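Local coordinates for flavoprotein (Thermotoga maritima, PDB 5V8S) that probably transfers electrons through bound FMN to a di-iron centre, as in other flavo-di-iron proteins that act as oxidoreductases, at residues A[277-280]-A[281-285]; A[84-87]-A[88-91]. The protein carries 1 engineered substitution. All blocks are in the same frame, centred on the assembly; numbering follows the deposited sequence.

Contact 1: A[277-280]-A[281-285]; sequences GFVE and NVMKK
Val279 and Met283 run side by side on one face of the helix, CG1 of Val279 lying 3.7 Å from CG of Met283. That CG also sits 3.1 Å from Val279 O, the atom that accepts Met283 N at 2.8 Å. The carbonyl meets this donor nearly end-on, with a C=O...N angle of 166°. One residue further on, Lys284 N reaches Glu280 O at 2.9 Å, whereas Val282 N to Phe278 O is a weak bond. Gly277 is the N-cap residue, and its O takes Asn281 N at 3.0 Å, opening helix 278-292. These i to i+4 bonds make the first turns of the helix in the beta-alpha-beta unit of the flavodoxin-like domain, between strands 267-273 and 296-302. Val279, Val282 and Met283 face its parallel sheet, where Met283 meets Val270 and Phe358. On the outward side, with CG of Asn281 beside its own backbone N (chi1 -75°), that carbon lies 3.3 Å from Gly277 O, to which OD1 makes no hydrogen bond. Glu280 OE1 hydrogen-bonds Tyr272 OH, while Glu280 N bonds to Ser274 OG. The ring of Phe278 meets that of Phe132 of the second subunit, their planes about 20° apart.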
ATOM      1  N   GLY A 277     -16.935   6.993  -7.065  1.00 26.80           N
ATOM      2  CA  GLY A 277     -18.196   6.287  -7.269  1.00 26.05           C
ATOM      3  C   GLY A 277     -18.563   6.009  -8.717  1.00 23.84           C
ATOM      4  O   GLY A 277     -19.397   5.123  -8.977  1.00 26.29           O
ATOM      5  N   PHE A 278     -17.924   6.658  -9.678  1.00 23.18           N
ATOM      6  CA  PHE A 278     -18.210   6.381 -11.081  1.00 22.51           C
ATOM      7  C   PHE A 278     -17.690   5.012 -11.514  1.00 20.63           C
ATOM      8  O   PHE A 278     -18.370   4.291 -12.256  1.00 21.76           O
ATOM      9  CB  PHE A 278     -17.638   7.485 -11.947  1.00 24.89           C
ATOM     10  CG  PHE A 278     -18.312   8.799 -11.729  1.00 27.36           C
ATOM     11  CD1 PHE A 278     -19.536   9.056 -12.298  1.00 28.67           C
ATOM     12  CD2 PHE A 278     -17.748   9.757 -10.924  1.00 28.99           C
ATOM     13  CE1 PHE A 278     -20.178  10.245 -12.089  1.00 30.31           C
ATOM     14  CE2 PHE A 278     -18.394  10.974 -10.716  1.00 31.08           C
ATOM     15  CZ  PHE A 278     -19.606  11.203 -11.298  1.00 30.85           C
ATOM     16  N   VAL A 279     -16.489   4.629 -11.074  1.00 18.79           N
ATOM     17  CA  VAL A 279     -16.005   3.283 -11.371  1.00 18.43           C
ATOM     18  C   VAL A 279     -16.898   2.242 -10.709  1.00 18.82           C
ATOM     19  O   VAL A 279     -17.262   1.230 -11.321  1.00 17.64           O
ATOM     20  CB  VAL A 279     -14.535   3.139 -10.951  1.00 17.61           C
ATOM     21  CG1 VAL A 279     -14.078   1.719 -11.159  1.00 18.03           C
ATOM     22  CG2 VAL A 279     -13.646   4.095 -11.746  1.00 18.92           C
ATOM     23  N   GLU A 280     -17.267   2.471  -9.447  1.00 19.97           N
ATOM     24  CA  GLU A 280     -18.135   1.525  -8.752  1.00 22.70           C
ATOM     25  C   GLU A 280     -19.444   1.300  -9.507  1.00 22.76           C
ATOM     26  O   GLU A 280     -19.940   0.170  -9.577  1.00 22.70           O
ATOM     27  CB  GLU A 280     -18.404   2.042  -7.338  1.00 27.53           C
ATOM     28  CG  GLU A 280     -19.642   1.466  -6.647  1.00 32.88           C
ATOM     29  CD  GLU A 280     -19.395   0.092  -6.131  1.00 38.50           C
ATOM     30  OE1 GLU A 280     -18.211  -0.231  -5.948  1.00 40.38           O
ATOM     31  OE2 GLU A 280     -20.375  -0.672  -5.929  1.00 40.33           O
ATOM     32  N   ASN A 281     -20.034   2.360 -10.068  1.00 22.83           N
ATOM     33  CA  ASN A 281     -21.294   2.183 -10.774  1.00 25.81           C
ATOM     34  C   ASN A 281     -21.139   1.259 -11.968  1.00 24.38           C
ATOM     35  O   ASN A 281     -21.998   0.399 -12.212  1.00 25.79           O
ATOM     36  CB  ASN A 281     -21.796   3.538 -11.232  1.00 29.46           C
ATOM     37  CG  ASN A 281     -22.372   4.340 -10.095  1.00 36.68           C
ATOM     38  OD1 ASN A 281     -22.435   3.863  -8.958  1.00 39.70           O
ATOM     39  ND2 ASN A 281     -22.786   5.569 -10.384  1.00 38.94           N
ATOM     40  N   VAL A 282     -20.069   1.433 -12.743  1.00 21.44           N
ATOM     41  CA  VAL A 282     -19.833   0.554 -13.880  1.00 21.67           C
ATOM     42  C   VAL A 282     -19.511  -0.856 -13.408  1.00 20.07           C
ATOM     43  O   VAL A 282     -19.993  -1.844 -13.983  1.00 21.65           O
ATOM     44  CB  VAL A 282     -18.739   1.114 -14.804  1.00 23.56           C
ATOM     45  CG1 VAL A 282     -18.301   0.040 -15.819  1.00 24.25           C
ATOM     46  CG2 VAL A 282     -19.247   2.365 -15.528  1.00 24.33           C
ATOM     47  N   MET A 283     -18.687  -0.985 -12.365  1.00 18.57           N
ATOM     48  CA  MET A 283     -18.265  -2.323 -11.968  1.00 19.66           C
ATOM     49  C   MET A 283     -19.406  -3.118 -11.343  1.00 20.20           C
ATOM     50  O   MET A 283     -19.483  -4.335 -11.531  1.00 21.03           O
ATOM     51  CB  MET A 283     -17.030  -2.238 -11.067  1.00 20.60           C
ATOM     52  CG  MET A 283     -15.844  -1.488 -11.720  1.00 21.29           C
ATOM     53  SD  MET A 283     -15.418  -2.024 -13.418  1.00 25.43           S
ATOM     54  CE  MET A 283     -14.787  -3.559 -12.942  1.00 25.75           C
ATOM     55  N   LYS A 284     -20.329  -2.449 -10.655  1.00 22.03           N
ATOM     56  CA  LYS A 284     -21.530  -3.120 -10.171  1.00 24.50           C
ATOM     57  C   LYS A 284     -22.304  -3.744 -11.325  1.00 23.05           C
ATOM     58  O   LYS A 284     -22.729  -4.903 -11.246  1.00 24.46           O
ATOM     59  CB  LYS A 284     -22.391  -2.100  -9.426  1.00 29.41           C
ATOM     60  CG  LYS A 284     -23.806  -2.533  -9.118  1.00 37.59           C
ATOM     61  CD  LYS A 284     -23.813  -3.732  -8.211  1.00 43.64           C
ATOM     62  CE  LYS A 284     -25.229  -4.234  -7.961  1.00 47.12           C
ATOM     63  NZ  LYS A 284     -25.206  -5.421  -7.074  1.00 49.29           N
ATOM     64  N   LYS A 285     -22.458  -3.009 -12.427  1.00 22.62           N
ATOM     65  CA  LYS A 285     -23.144  -3.556 -13.592  1.00 23.33           C
ATOM     66  C   LYS A 285     -22.352  -4.695 -14.230  1.00 22.35           C
ATOM     67  O   LYS A 285     -22.941  -5.668 -14.697  1.00 24.25           O
ATOM     68  CB  LYS A 285     -23.447  -2.438 -14.592  1.00 26.33           C
ATOM     69  CG  LYS A 285     -24.433  -1.433 -14.037  1.00 31.20           C
ATOM     70  CD  LYS A 285     -24.531  -0.200 -14.909  1.00 35.38           C
ATOM     71  CE  LYS A 285     -25.655   0.728 -14.438  1.00 38.81           C
ATOM     72  NZ  LYS A 285     -25.677   1.998 -15.197  1.00 41.86           N
TER

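Contact 2: A[84-87]-A[88-91]; sequences IVDP and KEIT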
ATOM      1  N   ILE A  84      13.341 -32.249  25.105  1.00 37.06           N
ATOM      2  CA  ILE A  84      13.418 -33.505  24.363  1.00 35.85           C
ATOM      3  C   ILE A  84      14.844 -33.985  24.127  1.00 35.35           C
ATOM      4  O   ILE A  84      15.026 -35.135  23.692  1.00 35.23           O
ATOM      5  CB  ILE A  84      12.639 -33.434  23.036  1.00 35.22           C
ATOM      6  CG1 ILE A  84      13.218 -32.343  22.138  1.00 34.12           C
ATOM      7  CG2 ILE A  84      11.174 -33.174  23.311  1.00 35.44           C
ATOM      8  CD1 ILE A  84      12.636 -32.328  20.757  1.00 33.84           C
ATOM      9  N   VAL A  85      15.858 -33.163  24.395  1.00 34.64           N
ATOM     10  CA  VAL A  85      17.243 -33.592  24.265  1.00 33.49           C
ATOM     11  C   VAL A  85      18.114 -32.627  25.049  1.00 35.67           C
ATOM     12  O   VAL A  85      17.827 -31.427  25.121  1.00 35.74           O
ATOM     13  CB  VAL A  85      17.667 -33.676  22.775  1.00 31.94           C
ATOM     14  CG1 VAL A  85      17.690 -32.288  22.132  1.00 31.82           C
ATOM     15  CG2 VAL A  85      19.017 -34.342  22.637  1.00 32.38           C
ATOM     16  N   ASP A  86      19.173 -33.152  25.649  1.00 37.01           N
ATOM     17  CA  ASP A  86      20.228 -32.286  26.149  1.00 38.14           C
ATOM     18  C   ASP A  86      20.895 -31.656  24.935  1.00 36.84           C
ATOM     19  O   ASP A  86      21.480 -32.384  24.122  1.00 37.34           O
ATOM     20  CB  ASP A  86      21.240 -33.113  26.941  1.00 40.76           C
ATOM     21  CG  ASP A  86      22.269 -32.256  27.671  1.00 43.13           C
ATOM     22  OD1 ASP A  86      22.628 -31.166  27.173  1.00 43.55           O
ATOM     23  OD2 ASP A  86      22.733 -32.687  28.747  1.00 45.47           O
ATOM     24  N   PRO A  87      20.807 -30.340  24.740  1.00 35.19           N
ATOM     25  CA  PRO A  87      21.418 -29.741  23.538  1.00 35.04           C
ATOM     26  C   PRO A  87      22.875 -30.120  23.351  1.00 34.31           C
ATOM     27  O   PRO A  87      23.364 -30.182  22.216  1.00 32.84           O
ATOM     28  CB  PRO A  87      21.236 -28.235  23.771  1.00 35.37           C
ATOM     29  CG  PRO A  87      20.045 -28.143  24.682  1.00 35.49           C
ATOM     30  CD  PRO A  87      20.143 -29.337  25.586  1.00 35.29           C
ATOM     31  N   LYS A  88      23.580 -30.404  24.444  1.00 36.77           N
ATOM     32  CA  LYS A  88      24.975 -30.810  24.354  1.00 39.67           C
ATOM     33  C   LYS A  88      25.147 -32.115  23.587  1.00 37.76           C
ATOM     34  O   LYS A  88      26.255 -32.412  23.131  1.00 37.92           O
ATOM     35  CB  LYS A  88      25.542 -30.956  25.762  1.00 44.72           C
ATOM     36  CG  LYS A  88      25.664 -29.651  26.496  1.00 50.63           C
ATOM     37  CD  LYS A  88      26.429 -29.817  27.791  1.00 55.64           C
ATOM     38  CE  LYS A  88      25.633 -30.650  28.792  1.00 59.41           C
ATOM     39  NZ  LYS A  88      26.310 -30.727  30.109  1.00 61.38           N
ATOM     40  N   GLU A  89      24.079 -32.895  23.436  1.00 36.13           N
ATOM     41  CA  GLU A  89      24.111 -34.144  22.687  1.00 35.09           C
ATOM     42  C   GLU A  89      23.730 -33.959  21.225  1.00 31.81           C
ATOM     43  O   GLU A  89      23.657 -34.943  20.487  1.00 32.62           O
ATOM     44  CB  GLU A  89      23.158 -35.164  23.323  1.00 39.14           C
ATOM     45  CG  GLU A  89      23.330 -35.357  24.829  1.00 43.97           C
ATOM     46  CD  GLU A  89      24.360 -36.410  25.186  1.00 48.86           C
ATOM     47  OE1 GLU A  89      24.731 -37.223  24.307  1.00 50.41           O
ATOM     48  OE2 GLU A  89      24.798 -36.430  26.360  1.00 50.75           O
ATOM     49  N   ILE A  90      23.467 -32.728  20.787  1.00 29.88           N
ATOM     50  CA  ILE A  90      23.245 -32.488  19.368  1.00 27.93           C
ATOM     51  C   ILE A  90      24.569 -32.580  18.622  1.00 27.62           C
ATOM     52  O   ILE A  90      25.587 -32.006  19.036  1.00 28.95           O
ATOM     53  CB  ILE A  90      22.549 -31.134  19.144  1.00 27.43           C
ATOM     54  CG1 ILE A  90      21.111 -31.209  19.679  1.00 28.09           C
ATOM     55  CG2 ILE A  90      22.552 -30.769  17.658  1.00 26.89           C
ATOM     56  CD1 ILE A  90      20.412 -29.877  19.719  1.00 29.18           C
ATOM     57  N   THR A  91      24.547 -33.277  17.491  1.00 25.24           N
ATOM     58  CA  THR A  91      25.736 -33.524  16.689  1.00 25.14           C
ATOM     59  C   THR A  91      25.681 -32.881  15.313  1.00 24.48           C
ATOM     60  O   THR A  91      26.744 -32.612  14.731  1.00 25.07           O
ATOM     61  CB  THR A  91      25.958 -35.039  16.495  1.00 26.06           C
ATOM     62  OG1 THR A  91      24.786 -35.633  15.922  1.00 26.53           O
ATOM     63  CG2 THR A  91      26.296 -35.745  17.829  1.00 27.09           C
TER
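Asp86 O takes the shortest hydrogen bond here, from Glu89 N at 2.7 Å. The donor stands above the carbonyl plane, 41° out of it, consistent with a tight turn. Asp86 binds a second time through its side chain: OD1 accepts N of Lys88, two residues on, at 3.0 Å, on its anti side and 35° out of the carboxylate plane. Placing CG anti to the backbone N of Asp86 (chi1 -172°) swings the carboxylate over the start of the turn, bringing OD1 to the Lys88 amide, which makes an Asx turn. Backbone bonding from residue i to i+3 repeats with Ile90 N to Pro87 O, at 2.9 Å, which is the pattern of a short 3-10 turn. This turn lies in the loop between helix 74-82 and strand 92-94 of the metallo-beta-lactamase-like domain. The aliphatic part of Lys88 crosses the carboxylate, CE lying 3.5 Å from OD1 and from OD2 of Asp86. Its NZ stays 4.3 Å from Asp86 OD2, beyond a salt bridge, so any electrostatic attraction is probably weak. Val85 CG1 approaches Ile90 CG1 at 4.3 Å, a loose apolar touch. Farther out, Val85 rests on Leu56 of strand 50-59 and Ile90 on Leu81 of helix 74-82. His115 NE2 binds Lys88 O, while Asn63 ND2 binds Glu89 O.

Contact 2 comes first along the chain and closes before contact 1 opens, so the two are in series. Their centres are about 63 Å apart and their nearest atoms about 52 Å, on opposite sides of the chain's centre, and they share no helix, strand or sheet. Residues 84-91 belong to the metallo-beta-lactamase-like domain, in the loop leading to strand 92-94 of one of its two mixed sheets. Residues 277-285 start helix 278-292 against the parallel sheet of the flavodoxin-like domain. Contact 1 is thus the start of a helix and contact 2 a 3-10 turn, each within its own domain of the flavo-di-iron protein. Of the two, contact 1 alone reaches the second subunit.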